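Local coordinates for protein HTP-2 (Caenorhabditis elegans, PDB 4TZM) that binds a closure motif of HTP-3 through its HORMA domain and probably takes part in assembling the meiotic chromosome axis, at residues F41-I46 with A99-F104; Q91-A96 with A195-K200; L110-H115 with E187-E192; I122-M127 with Y221-G226. One frame throughout, in Å; residues are numbered along the deposited sequence.

Contact 1 of 4, residues F41-I46 with A99-F104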
loop_
_atom_site.group_PDB
_atom_site.type_symbol
_atom_site.label_atom_id
_atom_site.label_comp_id
_atom_site.label_asym_id
_atom_site.label_seq_id
_atom_site.Cartn_x
_atom_site.Cartn_y
_atom_site.Cartn_z
ATOM N N PHE A 41 -3.411 4.091 9.979
ATOM C CA PHE A 41 -3.284 4.804 8.727
ATOM C C PHE A 41 -2.710 3.908 7.626
ATOM O O PHE A 41 -3.168 3.958 6.490
ATOM C CB PHE A 41 -2.416 6.056 8.874
ATOM C CG PHE A 41 -2.128 6.711 7.562
ATOM C CD1 PHE A 41 -3.059 7.553 6.983
ATOM C CD2 PHE A 41 -0.961 6.433 6.874
ATOM C CE1 PHE A 41 -2.817 8.132 5.757
ATOM C CE2 PHE A 41 -0.716 7.006 5.651
ATOM C CZ PHE A 41 -1.645 7.857 5.089
ATOM N N MET A 42 -1.704 3.100 7.953
ATOM C CA MET A 42 -1.087 2.228 6.952
ATOM C C MET A 42 -2.094 1.208 6.420
ATOM O O MET A 42 -2.084 0.869 5.237
ATOM C CB MET A 42 0.132 1.501 7.531
ATOM C CG MET A 42 1.325 2.396 7.847
ATOM S SD MET A 42 1.822 3.430 6.455
ATOM C CE MET A 42 3.565 3.620 6.778
ATOM N N ILE A 43 -2.954 0.720 7.308
ATOM C CA ILE A 43 -4.023 -0.201 6.935
ATOM C C ILE A 43 -4.943 0.427 5.888
ATOM O O ILE A 43 -5.263 -0.202 4.879
ATOM C CB ILE A 43 -4.848 -0.625 8.171
ATOM C CG1 ILE A 43 -3.933 -1.285 9.207
ATOM C CG2 ILE A 43 -5.978 -1.560 7.775
ATOM C CD1 ILE A 43 -4.652 -1.833 10.416
ATOM N N ARG A 44 -5.353 1.670 6.126
ATOM C CA ARG A 44 -6.201 2.388 5.185
ATOM C C ARG A 44 -5.435 2.703 3.903
ATOM O O ARG A 44 -6.005 2.679 2.817
ATOM C CB ARG A 44 -6.744 3.678 5.812
ATOM C CG ARG A 44 -7.427 3.490 7.166
ATOM C CD ARG A 44 -8.579 2.487 7.122
ATOM N NE ARG A 44 -9.746 2.989 6.398
ATOM C CZ ARG A 44 -10.300 2.375 5.356
ATOM N NH1 ARG A 44 -9.794 1.230 4.919
ATOM N NH2 ARG A 44 -11.359 2.898 4.753
ATOM N N ALA A 45 -4.139 2.981 4.031
ATOM C CA ALA A 45 -3.295 3.274 2.873
ATOM C C ALA A 45 -3.157 2.068 1.943
ATOM O O ALA A 45 -3.226 2.207 0.722
ATOM C CB ALA A 45 -1.918 3.748 3.325
ATOM N N ILE A 46 -2.956 0.888 2.520
ATOM C CA ILE A 46 -2.880 -0.340 1.738
ATOM C C ILE A 46 -4.176 -0.549 0.965
ATOM O O ILE A 46 -4.159 -0.868 -0.223
ATOM C CB ILE A 46 -2.615 -1.574 2.630
ATOM C CG1 ILE A 46 -1.245 -1.467 3.308
ATOM C CG2 ILE A 46 -2.689 -2.852 1.813
ATOM C CD1 ILE A 46 -0.977 -2.564 4.334
ATOM N N ALA A 99 -1.180 -6.738 10.219
ATOM C CA ALA A 99 0.148 -7.223 10.565
ATOM C C ALA A 99 1.163 -6.093 10.784
ATOM O O ALA A 99 2.258 -6.343 11.286
ATOM C CB ALA A 99 0.648 -8.177 9.492
ATOM N N THR A 100 0.819 -4.858 10.420
ATOM C CA THR A 100 1.731 -3.747 10.699
ATOM C C THR A 100 1.617 -3.315 12.159
ATOM O O THR A 100 2.529 -2.686 12.693
ATOM C CB THR A 100 1.491 -2.509 9.787
ATOM O OG1 THR A 100 0.212 -1.926 10.066
ATOM C CG2 THR A 100 1.581 -2.881 8.317
ATOM N N LYS A 101 0.504 -3.656 12.804
ATOM C CA LYS A 101 0.342 -3.364 14.226
ATOM C C LYS A 101 1.294 -4.219 15.045
ATOM O O LYS A 101 1.967 -3.729 15.952
ATOM C CB LYS A 101 -1.096 -3.598 14.676
ATOM C CG LYS A 101 -2.079 -2.670 14.006
ATOM C CD LYS A 101 -3.463 -2.800 14.580
ATOM C CE LYS A 101 -4.330 -1.671 14.075
ATOM N NZ LYS A 101 -5.772 -1.907 14.349
ATOM N N ASP A 102 1.348 -5.502 14.713
ATOM C CA ASP A 102 2.288 -6.413 15.348
ATOM C C ASP A 102 3.719 -6.089 14.918
ATOM O O ASP A 102 4.672 -6.386 15.634
ATOM C CB ASP A 102 1.949 -7.864 15.000
ATOM C CG ASP A 102 0.508 -8.229 15.324
ATOM O OD1 ASP A 102 -0.374 -7.351 15.225
ATOM O OD2 ASP A 102 0.256 -9.404 15.670
ATOM N N GLY A 103 3.857 -5.480 13.743
ATOM C CA GLY A 103 5.159 -5.151 13.193
ATOM C C GLY A 103 5.804 -6.312 12.459
ATOM O O GLY A 103 7.027 -6.448 12.457
ATOM N N PHE A 104 4.983 -7.139 11.817
ATOM C CA PHE A 104 5.461 -8.392 11.238
ATOM C C PHE A 104 5.512 -8.380 9.713
ATOM O O PHE A 104 6.070 -9.293 9.102
ATOM C CB PHE A 104 4.581 -9.556 11.703
ATOM C CG PHE A 104 4.676 -9.842 13.176
ATOM C CD1 PHE A 104 5.752 -9.383 13.926
ATOM C CD2 PHE A 104 3.693 -10.582 13.813
ATOM C CE1 PHE A 104 5.839 -9.651 15.284
ATOM C CE2 PHE A 104 3.772 -10.853 15.169
ATOM C CZ PHE A 104 4.846 -10.387 15.905
#

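Contact 2 of 4, residues Q91-A96 with A195-K200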
loop_
_atom_site.group_PDB
_atom_site.type_symbol
_atom_site.label_atom_id
_atom_site.label_comp_id
_atom_site.label_asym_id
_atom_site.label_seq_id
_atom_site.Cartn_x
_atom_site.Cartn_y
_atom_site.Cartn_z
ATOM N N GLN A 91 -10.525 -7.911 2.494
ATOM C CA GLN A 91 -10.153 -8.608 3.719
ATOM C C GLN A 91 -8.713 -9.096 3.670
ATOM O O GLN A 91 -8.010 -9.046 4.676
ATOM C CB GLN A 91 -11.118 -9.767 3.989
ATOM C CG GLN A 91 -12.409 -9.311 4.642
ATOM C CD GLN A 91 -13.166 -10.445 5.303
ATOM O OE1 GLN A 91 -12.639 -11.544 5.463
ATOM N NE2 GLN A 91 -14.411 -10.183 5.691
ATOM N N LEU A 92 -8.285 -9.552 2.497
ATOM C CA LEU A 92 -6.878 -9.820 2.248
ATOM C C LEU A 92 -6.044 -8.616 2.659
ATOM O O LEU A 92 -5.098 -8.738 3.435
ATOM C CB LEU A 92 -6.632 -10.133 0.772
ATOM C CG LEU A 92 -7.145 -11.458 0.232
ATOM C CD1 LEU A 92 -6.891 -11.522 -1.260
ATOM C CD2 LEU A 92 -6.440 -12.596 0.944
ATOM N N LEU A 93 -6.427 -7.450 2.149
ATOM C CA LEU A 93 -5.679 -6.225 2.378
ATOM C C LEU A 93 -5.738 -5.804 3.840
ATOM O O LEU A 93 -4.776 -5.249 4.364
ATOM C CB LEU A 93 -6.205 -5.105 1.481
ATOM C CG LEU A 93 -6.139 -5.431 -0.009
ATOM C CD1 LEU A 93 -6.734 -4.301 -0.835
ATOM C CD2 LEU A 93 -4.700 -5.714 -0.416
ATOM N N ARG A 94 -6.861 -6.084 4.500
ATOM C CA ARG A 94 -7.034 -5.723 5.904
ATOM C C ARG A 94 -6.172 -6.619 6.784
ATOM O O ARG A 94 -5.582 -6.162 7.766
ATOM C CB ARG A 94 -8.502 -5.827 6.318
ATOM C CG ARG A 94 -8.751 -5.545 7.795
ATOM C CD ARG A 94 -8.509 -4.077 8.130
ATOM N NE ARG A 94 -8.616 -3.811 9.564
ATOM C CZ ARG A 94 -9.766 -3.628 10.207
ATOM N NH1 ARG A 94 -10.916 -3.689 9.546
ATOM N NH2 ARG A 94 -9.770 -3.392 11.514
ATOM N N ALA A 95 -6.100 -7.897 6.422
ATOM C CA ALA A 95 -5.275 -8.851 7.157
ATOM C C ALA A 95 -3.806 -8.456 7.103
ATOM O O ALA A 95 -3.110 -8.505 8.113
ATOM C CB ALA A 95 -5.464 -10.258 6.606
ATOM N N ALA A 96 -3.340 -8.077 5.917
ATOM C CA ALA A 96 -1.950 -7.677 5.733
ATOM C C ALA A 96 -1.670 -6.385 6.491
ATOM O O ALA A 96 -0.628 -6.241 7.134
ATOM C CB ALA A 96 -1.635 -7.512 4.260
ATOM N N ALA A 195 -3.283 -12.329 -11.600
ATOM C CA ALA A 195 -2.940 -11.333 -10.589
ATOM C C ALA A 195 -2.927 -11.966 -9.201
ATOM O O ALA A 195 -3.823 -12.732 -8.853
ATOM C CB ALA A 195 -3.910 -10.163 -10.637
ATOM N N ASN A 196 -1.911 -11.624 -8.413
ATOM C CA ASN A 196 -1.666 -12.267 -7.127
ATOM C C ASN A 196 -1.230 -11.270 -6.052
ATOM O O ASN A 196 -0.587 -10.263 -6.353
ATOM C CB ASN A 196 -0.598 -13.349 -7.295
ATOM C CG ASN A 196 -0.823 -14.539 -6.396
ATOM O OD1 ASN A 196 0.118 -15.246 -6.039
ATOM N ND2 ASN A 196 -2.075 -14.771 -6.024
ATOM N N PHE A 197 -1.597 -11.547 -4.805
ATOM C CA PHE A 197 -1.072 -10.809 -3.661
ATOM C C PHE A 197 -0.075 -11.680 -2.910
ATOM O O PHE A 197 -0.417 -12.764 -2.442
ATOM C CB PHE A 197 -2.197 -10.369 -2.725
ATOM C CG PHE A 197 -2.894 -9.115 -3.164
ATOM C CD1 PHE A 197 -2.267 -7.885 -3.052
ATOM C CD2 PHE A 197 -4.177 -9.164 -3.685
ATOM C CE1 PHE A 197 -2.904 -6.726 -3.453
ATOM C CE2 PHE A 197 -4.820 -8.006 -4.088
ATOM C CZ PHE A 197 -4.182 -6.788 -3.971
ATOM N N ARG A 198 1.162 -11.208 -2.809
ATOM C CA ARG A 198 2.221 -11.969 -2.156
ATOM C C ARG A 198 2.953 -11.088 -1.154
ATOM O O ARG A 198 3.225 -9.921 -1.429
ATOM C CB ARG A 198 3.199 -12.529 -3.192
ATOM C CG ARG A 198 2.526 -13.260 -4.346
ATOM C CD ARG A 198 3.532 -13.762 -5.368
ATOM N NE ARG A 198 2.873 -14.245 -6.578
ATOM C CZ ARG A 198 3.505 -14.821 -7.596
ATOM N NH1 ARG A 198 4.818 -14.995 -7.553
ATOM N NH2 ARG A 198 2.820 -15.226 -8.657
ATOM N N LEU A 199 3.272 -11.642 0.010
ATOM C CA LEU A 199 3.881 -10.836 1.057
ATOM C C LEU A 199 5.110 -11.491 1.678
ATOM O O LEU A 199 5.362 -12.681 1.497
ATOM C CB LEU A 199 2.841 -10.498 2.137
ATOM C CG LEU A 199 2.084 -11.594 2.889
ATOM C CD1 LEU A 199 2.912 -12.169 4.023
ATOM C CD2 LEU A 199 0.776 -11.045 3.429
ATOM N N LYS A 200 5.875 -10.687 2.406
ATOM C CA LYS A 200 7.072 -11.161 3.074
ATOM C C LYS A 200 7.013 -10.783 4.546
ATOM O O LYS A 200 6.812 -9.619 4.887
ATOM C CB LYS A 200 8.322 -10.576 2.417
ATOM C CG LYS A 200 9.634 -10.964 3.073
ATOM C CD LYS A 200 10.805 -10.288 2.376
ATOM C CE LYS A 200 12.132 -10.646 3.026
ATOM N NZ LYS A 200 13.259 -9.900 2.399
#

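Contact 3 of 4, residues L110-H115 with E187-E192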
loop_
_atom_site.group_PDB
_atom_site.type_symbol
_atom_site.label_atom_id
_atom_site.label_comp_id
_atom_site.label_asym_id
_atom_site.label_seq_id
_atom_site.Cartn_x
_atom_site.Cartn_y
_atom_site.Cartn_z
ATOM N N LEU A 110 1.374 -6.585 -5.113
ATOM C CA LEU A 110 0.439 -7.045 -6.123
ATOM C C LEU A 110 1.246 -7.559 -7.308
ATOM O O LEU A 110 1.929 -6.787 -7.980
ATOM C CB LEU A 110 -0.503 -5.923 -6.554
ATOM C CG LEU A 110 -1.404 -6.277 -7.736
ATOM C CD1 LEU A 110 -2.147 -7.574 -7.458
ATOM C CD2 LEU A 110 -2.381 -5.154 -8.033
ATOM N N VAL A 111 1.169 -8.862 -7.557
ATOM C CA VAL A 111 2.032 -9.505 -8.538
ATOM C C VAL A 111 1.255 -10.035 -9.740
ATOM O O VAL A 111 0.323 -10.825 -9.588
ATOM C CB VAL A 111 2.817 -10.662 -7.890
ATOM C CG1 VAL A 111 3.568 -11.459 -8.942
ATOM C CG2 VAL A 111 3.768 -10.125 -6.832
ATOM N N VAL A 112 1.644 -9.598 -10.934
ATOM C CA VAL A 112 0.983 -10.039 -12.156
ATOM C C VAL A 112 1.887 -10.957 -12.977
ATOM O O VAL A 112 3.025 -10.612 -13.292
ATOM C CB VAL A 112 0.549 -8.846 -13.022
ATOM C CG1 VAL A 112 -0.219 -9.331 -14.242
ATOM C CG2 VAL A 112 -0.300 -7.885 -12.203
ATOM N N THR A 113 1.370 -12.137 -13.306
ATOM C CA THR A 113 2.097 -13.117 -14.106
ATOM C C THR A 113 1.241 -13.584 -15.276
ATOM O O THR A 113 0.016 -13.494 -15.220
ATOM C CB THR A 113 2.508 -14.348 -13.275
ATOM O OG1 THR A 113 1.339 -14.957 -12.709
ATOM C CG2 THR A 113 3.462 -13.954 -12.158
ATOM N N GLU A 114 1.877 -14.087 -16.329
ATOM C CA GLU A 114 1.138 -14.613 -17.473
ATOM C C GLU A 114 0.448 -15.933 -17.120
ATOM O O GLU A 114 -0.712 -16.150 -17.468
ATOM C CB GLU A 114 2.064 -14.796 -18.681
ATOM C CG GLU A 114 3.319 -15.607 -18.407
ATOM C CD GLU A 114 4.127 -15.867 -19.663
ATOM O OE1 GLU A 114 3.661 -15.493 -20.762
ATOM O OE2 GLU A 114 5.230 -16.447 -19.554
ATOM N N HIS A 115 1.160 -16.803 -16.412
ATOM C CA HIS A 115 0.603 -18.090 -16.012
ATOM C C HIS A 115 0.466 -18.188 -14.496
ATOM O O HIS A 115 1.316 -17.699 -13.749
ATOM C CB HIS A 115 1.464 -19.240 -16.542
ATOM C CG HIS A 115 1.669 -19.205 -18.026
ATOM N ND1 HIS A 115 0.711 -18.738 -18.899
ATOM C CD2 HIS A 115 2.730 -19.566 -18.785
ATOM C CE1 HIS A 115 1.170 -18.819 -20.136
ATOM N NE2 HIS A 115 2.391 -19.318 -20.095
ATOM N N GLU A 187 1.803 0.708 -20.531
ATOM C CA GLU A 187 1.036 0.047 -21.577
ATOM C C GLU A 187 -0.071 -0.774 -20.926
ATOM O O GLU A 187 0.034 -1.130 -19.749
ATOM C CB GLU A 187 1.930 -0.859 -22.428
ATOM C CG GLU A 187 2.318 -0.294 -23.787
ATOM C CD GLU A 187 2.890 -1.360 -24.704
ATOM O OE1 GLU A 187 3.042 -2.514 -24.249
ATOM O OE2 GLU A 187 3.182 -1.049 -25.878
ATOM N N PRO A 188 -1.145 -1.071 -21.679
ATOM C CA PRO A 188 -2.186 -1.963 -21.152
ATOM C C PRO A 188 -1.636 -3.353 -20.854
ATOM O O PRO A 188 -0.703 -3.789 -21.529
ATOM C CB PRO A 188 -3.212 -2.022 -22.287
ATOM C CG PRO A 188 -2.973 -0.758 -23.095
ATOM C CD PRO A 188 -1.496 -0.512 -22.998
ATOM N N LEU A 189 -2.202 -4.034 -19.860
ATOM C CA LEU A 189 -1.811 -5.405 -19.557
ATOM C C LEU A 189 -2.209 -6.328 -20.706
ATOM O O LEU A 189 -3.172 -6.048 -21.424
ATOM C CB LEU A 189 -2.450 -5.875 -18.246
ATOM C CG LEU A 189 -1.788 -5.393 -16.953
ATOM C CD1 LEU A 189 -2.583 -5.840 -15.734
ATOM C CD2 LEU A 189 -0.357 -5.900 -16.876
ATOM N N PRO A 190 -1.452 -7.424 -20.899
ATOM C CA PRO A 190 -1.782 -8.414 -21.931
ATOM C C PRO A 190 -3.173 -9.017 -21.739
ATOM O O PRO A 190 -3.775 -8.854 -20.675
ATOM C CB PRO A 190 -0.697 -9.482 -21.752
ATOM C CG PRO A 190 0.451 -8.752 -21.149
ATOM C CD PRO A 190 -0.170 -7.729 -20.237
ATOM N N ALA A 191 -3.673 -9.708 -22.760
ATOM C CA ALA A 191 -5.027 -10.256 -22.732
ATOM C C ALA A 191 -5.177 -11.361 -21.693
ATOM O O ALA A 191 -6.270 -11.591 -21.175
ATOM C CB ALA A 191 -5.415 -10.775 -24.112
ATOM N N GLU A 192 -4.077 -12.041 -21.391
ATOM C CA GLU A 192 -4.099 -13.123 -20.417
ATOM C C GLU A 192 -3.069 -12.901 -19.318
ATOM O O GLU A 192 -1.891 -12.668 -19.596
ATOM C CB GLU A 192 -3.849 -14.466 -21.103
ATOM C CG GLU A 192 -4.915 -14.852 -22.112
ATOM C CD GLU A 192 -4.642 -16.195 -22.757
ATOM O OE1 GLU A 192 -3.492 -16.674 -22.664
ATOM O OE2 GLU A 192 -5.578 -16.775 -23.350
#

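Contact 4 of 4, residues I122-M127 with Y221-G226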
loop_
_atom_site.group_PDB
_atom_site.type_symbol
_atom_site.label_atom_id
_atom_site.label_comp_id
_atom_site.label_asym_id
_atom_site.label_seq_id
_atom_site.Cartn_x
_atom_site.Cartn_y
_atom_site.Cartn_z
ATOM N N ILE A 122 5.459 -10.168 -14.566
ATOM C CA ILE A 122 5.543 -9.253 -15.695
ATOM C C ILE A 122 5.203 -7.838 -15.229
ATOM O O ILE A 122 5.449 -6.862 -15.939
ATOM C CB ILE A 122 4.600 -9.673 -16.843
ATOM C CG1 ILE A 122 3.135 -9.464 -16.448
ATOM C CG2 ILE A 122 4.848 -11.125 -17.233
ATOM C CD1 ILE A 122 2.179 -9.455 -17.632
ATOM N N GLU A 123 4.641 -7.742 -14.026
ATOM C CA GLU A 123 4.319 -6.456 -13.410
ATOM C C GLU A 123 4.163 -6.598 -11.895
ATOM O O GLU A 123 3.506 -7.524 -11.419
ATOM C CB GLU A 123 3.042 -5.873 -14.018
ATOM C CG GLU A 123 2.654 -4.508 -13.474
ATOM C CD GLU A 123 1.635 -3.800 -14.348
ATOM O OE1 GLU A 123 2.019 -3.276 -15.418
ATOM O OE2 GLU A 123 0.448 -3.768 -13.965
ATOM N N VAL A 124 4.773 -5.685 -11.141
ATOM C CA VAL A 124 4.696 -5.716 -9.681
ATOM C C VAL A 124 4.448 -4.335 -9.080
ATOM O O VAL A 124 5.145 -3.375 -9.401
ATOM C CB VAL A 124 5.991 -6.284 -9.053
ATOM C CG1 VAL A 124 5.962 -6.131 -7.539
ATOM C CG2 VAL A 124 6.183 -7.740 -9.432
ATOM N N PHE A 125 3.450 -4.243 -8.208
ATOM C CA PHE A 125 3.265 -3.061 -7.378
ATOM C C PHE A 125 3.566 -3.419 -5.928
ATOM O O PHE A 125 2.815 -4.169 -5.302
ATOM C CB PHE A 125 1.847 -2.509 -7.519
ATOM C CG PHE A 125 1.623 -1.745 -8.790
ATOM C CD1 PHE A 125 1.304 -2.406 -9.966
ATOM C CD2 PHE A 125 1.737 -0.362 -8.811
ATOM C CE1 PHE A 125 1.099 -1.700 -11.143
ATOM C CE2 PHE A 125 1.535 0.351 -9.982
ATOM C CZ PHE A 125 1.214 -0.319 -11.151
ATOM N N SER A 126 4.666 -2.890 -5.399
ATOM C CA SER A 126 5.145 -3.295 -4.081
ATOM C C SER A 126 5.075 -2.173 -3.052
ATOM O O SER A 126 5.333 -1.007 -3.361
ATOM C CB SER A 126 6.582 -3.810 -4.178
ATOM O OG SER A 126 7.454 -2.805 -4.660
ATOM N N MET A 127 4.714 -2.536 -1.827
ATOM C CA MET A 127 4.722 -1.599 -0.711
ATOM C C MET A 127 5.578 -2.161 0.426
ATOM O O MET A 127 5.176 -3.101 1.112
ATOM C CB MET A 127 3.294 -1.311 -0.232
ATOM C CG MET A 127 3.187 -0.126 0.723
ATOM S SD MET A 127 1.486 0.367 1.098
ATOM C CE MET A 127 0.764 0.401 -0.539
ATOM N N TYR A 221 8.553 -13.425 -5.385
ATOM C CA TYR A 221 8.504 -13.151 -6.819
ATOM C C TYR A 221 9.890 -12.771 -7.329
ATOM O O TYR A 221 10.725 -12.276 -6.574
ATOM C CB TYR A 221 7.489 -12.044 -7.145
ATOM C CG TYR A 221 7.818 -10.681 -6.565
ATOM C CD1 TYR A 221 8.690 -9.813 -7.218
ATOM C CD2 TYR A 221 7.242 -10.257 -5.377
ATOM C CE1 TYR A 221 8.989 -8.573 -6.692
ATOM C CE2 TYR A 221 7.534 -9.016 -4.846
ATOM C CZ TYR A 221 8.408 -8.179 -5.507
ATOM O OH TYR A 221 8.700 -6.943 -4.979
ATOM N N THR A 222 10.128 -13.007 -8.613
ATOM C CA THR A 222 11.387 -12.628 -9.239
ATOM C C THR A 222 11.093 -11.705 -10.419
ATOM O O THR A 222 9.989 -11.721 -10.966
ATOM C CB THR A 222 12.183 -13.867 -9.706
ATOM O OG1 THR A 222 12.235 -14.832 -8.648
ATOM C CG2 THR A 222 13.602 -13.489 -10.111
ATOM N N LEU A 223 12.071 -10.889 -10.796
ATOM C CA LEU A 223 11.902 -9.947 -11.890
ATOM C C LEU A 223 12.732 -10.361 -13.096
ATOM O O LEU A 223 13.691 -11.120 -12.963
ATOM C CB LEU A 223 12.297 -8.537 -11.443
ATOM C CG LEU A 223 11.658 -8.011 -10.158
ATOM C CD1 LEU A 223 12.252 -6.665 -9.774
ATOM C CD2 LEU A 223 10.150 -7.913 -10.324
ATOM N N PRO A 224 12.352 -9.877 -14.288
ATOM C CA PRO A 224 13.243 -9.977 -15.446
ATOM C C PRO A 224 14.499 -9.145 -15.214
ATOM O O PRO A 224 14.535 -8.347 -14.277
ATOM C CB PRO A 224 12.405 -9.405 -16.593
ATOM C CG PRO A 224 10.994 -9.575 -16.145
ATOM C CD PRO A 224 11.018 -9.378 -14.663
ATOM N N ASP A 225 15.511 -9.319 -16.056
ATOM C CA ASP A 225 16.774 -8.616 -15.860
ATOM C C ASP A 225 16.749 -7.202 -16.437
ATOM O O ASP A 225 17.511 -6.336 -16.009
ATOM C CB ASP A 225 17.925 -9.415 -16.473
ATOM C CG ASP A 225 18.189 -10.713 -15.732
ATOM O OD1 ASP A 225 18.770 -10.661 -14.627
ATOM O OD2 ASP A 225 17.818 -11.785 -16.256
ATOM N N GLY A 226 15.863 -6.967 -17.399
ATOM C CA GLY A 226 15.784 -5.670 -18.045
ATOM C C GLY A 226 14.500 -4.924 -17.744
ATOM O O GLY A 226 14.153 -3.970 -18.442
#

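Contact 1 of 4, residues F41-I46 with A99-F104
Ile-43 lays its CD1 against the CE methylene of Lys-101, with CD1 3.7 Å from Lys-101 CE and 4.1 Å from Lys-101 NZ. The two side chains cross at about a right angle, so the isoleucine end meets the lysine chain broadside near its tip. Lys-101 CG stands anti to the carbonyl carbon (chi1 -64°), and the extended chain beyond it carries CE across to Ile-43. The ammonium group goes on to a weak hydrogen bond with Asn-40 OD1.

A second, looser meeting involves Thr-100. Its OG1 lies 4.3 Å from Met-42 CB and equally far from Ile-43 CG1, distances that speak for plain packing. The polar character of this buried hydroxyl is satisfied by hydrogen bonds with Gly-97 O in its own helix and with Ser-39 OG in helix 35-56. The Met-42 side chain starts toward Thr-100 but turns off, its end pointing elsewhere.

Just beyond, helix 84-102 ends in a Schellman motif: Phe-104 N bonds to Ala-99 O at 2.9 Å, and Gly-103, with phi 84°, is the C-prime residue that turns the chain out of the helix. With no hydrogen bond between 41-46 and 99-104, the chemistry implies van der Waals packing, aliphatic at Ile-43 and Lys-101 and against a hydroxyl at Thr-100; that hydroxyl is hydrogen-bonded elsewhere, the ammonium weakly so.

Contact 2 of 4, residues Q91-A96 with A195-K200
Leu-93 and Phe-197 form the tight part of this contact: Leu-93 CD2 sits over one face of the ring, 4.0 Å from the centroid of Phe-197 and 27° off the ring normal, a CH-pi interaction. The methyl leans toward the outer edge of that face, since Leu-93 CD2 is 3.7 Å from Phe-197 CE1. Phe-197 CG stands anti to the carbonyl carbon (chi1 -82°), which turns the ring from the strand toward the helix.

Packing is slacker on both flanks. Leu-92 CD1 approaches Phe-197 CD2 obliquely at 4.3 Å, and further along Ala-96 CB reaches Leu-199 CD2 at 4.4 Å. Helix 91-96 and strand 195-200 run nearly parallel, 10° apart, with 10.7 Å between their axes, a gap bridged by these side chains, with Phe-214 packed beside Leu-92, Phe-197 and Leu-199. Gln-91 and Arg-94 lie on the exposed side of the helix, turned from the strand.

Across the strand from the helix the chemistry changes. Arg-198 NE donates to Asn-196 OD1 at 3.0 Å through a bent bond on a carbonyl lone pair, and its NH1 and NH2 are held by Phe-220 O and Asp-118 O. Along its edge the strand pairs antiparallel with the bound peptide, extending the sheet. The contact therefore implies a strand with an apolar face on helix 84-102 and a polar face on which Arg-198 is held.

Contact 3 of 4, residues L110-H115 with E187-E192
Thr-113 OG1, at the end of the strand that meets 187-192, donates to His-115 O at 2.9 Å, with Thr-194 O as a weaker, competing acceptor. The hydroxyl lies above the plane of the His-115 carbonyl, 54° out of it, so the bond does not follow a lone pair. It ties the last strand residue to the chain two residues on, where strand 105-113 gives way to loop.

Contact across the gap is sparse and made of two patches. In the more buried one, Val-112 CG1 touches Leu-189 CD2 at 4.3 Å, methyl to methyl. The valine holds CG1 anti to its own backbone nitrogen (chi1 -176°), and that branch is the one that meets the leucine. In the outer patch Glu-114 CA passes 4.2 Å from Glu-192 O, a backbone-to-backbone approach with no hydrogen bond. The touching parts, 112-114 and 189-192, run 46° apart, consistent with two segments that near each other without pairing as strands. On the exposed side Glu-114 CG lies over the centre of the His-115 ring, 3.9 Å above its plane. His-115 ND1 and Glu-192 OE1 remain 6.0 Å apart, too far for a salt bridge.

Around it, Val-112 also packs on Phe-193 and on Glu-123 of strand 123-133, while Leu-189 rests on Glu-123 and Arg-57. The loop leaving helix 164-185 thus passes beside the end of strand 105-113 before entering strand 193-201, that strand's antiparallel neighbour in the sheet.

Contact 4 of 4, residues I122-M127 with Y221-G226
CH-pi packing leads the contact: Val-124 CG1 stands over one face of the Tyr-221 ring, 4.2 Å from its centroid and 28° off the normal, offset toward CZ. Val-124 CG2 lies over the same face, offset toward the other end of the ring, 3.9 Å from Tyr-221 CD1, so both methyls bear on the ring. Tyr-221 CG sits between its backbone N and carbonyl carbon (chi1 64°), bringing the ring alongside the strand.

Aliphatic contact adds Leu-223, whose CD2 is 4.1 Å from Val-124 CG2. At the phenol end Ser-126 CB packs 3.9 Å from Tyr-221 OH. The polar bond of this hydroxyl is made elsewhere, with Glu-107 OE2. Replacing Tyr-221 by alanine is likely to leave Val-124 without its aromatic cover and Glu-107 without its phenol partner.

A classic beta bulge, Ile-122 and Glu-123 facing Val-112, opens strand 123-133. Beyond it Val-124 and Ser-126 point to the loop, whereas Phe-125 and Met-127 pack on helix 35-56 across the sheet. The loop spans neighbouring strands, with Tyr-221 on Ser-109 and Val-111 of strand 105-113, and Leu-223 on Trp-247 of strand 240-248.

Contacts 1 and 2 are buried and share helix 84-102, which meets helix 35-56 in one and strand 193-201 in the other; they touch where Ile-43 packs on Arg-94. Contacts 3 and 4 are only partly buried. Each joins a loop to one of the adjacent strands 105-113 and 123-133, and their centres lie about 11 Å apart. None of the four is bridged by a direct hydrogen bond, yet the chemistry differs: aliphatic packing around a buried threonine hydroxyl in contact 1, a methyl over an aromatic face in contacts 2 and 4, and thin methyl and backbone contact with exposed acidic residues in contact 3.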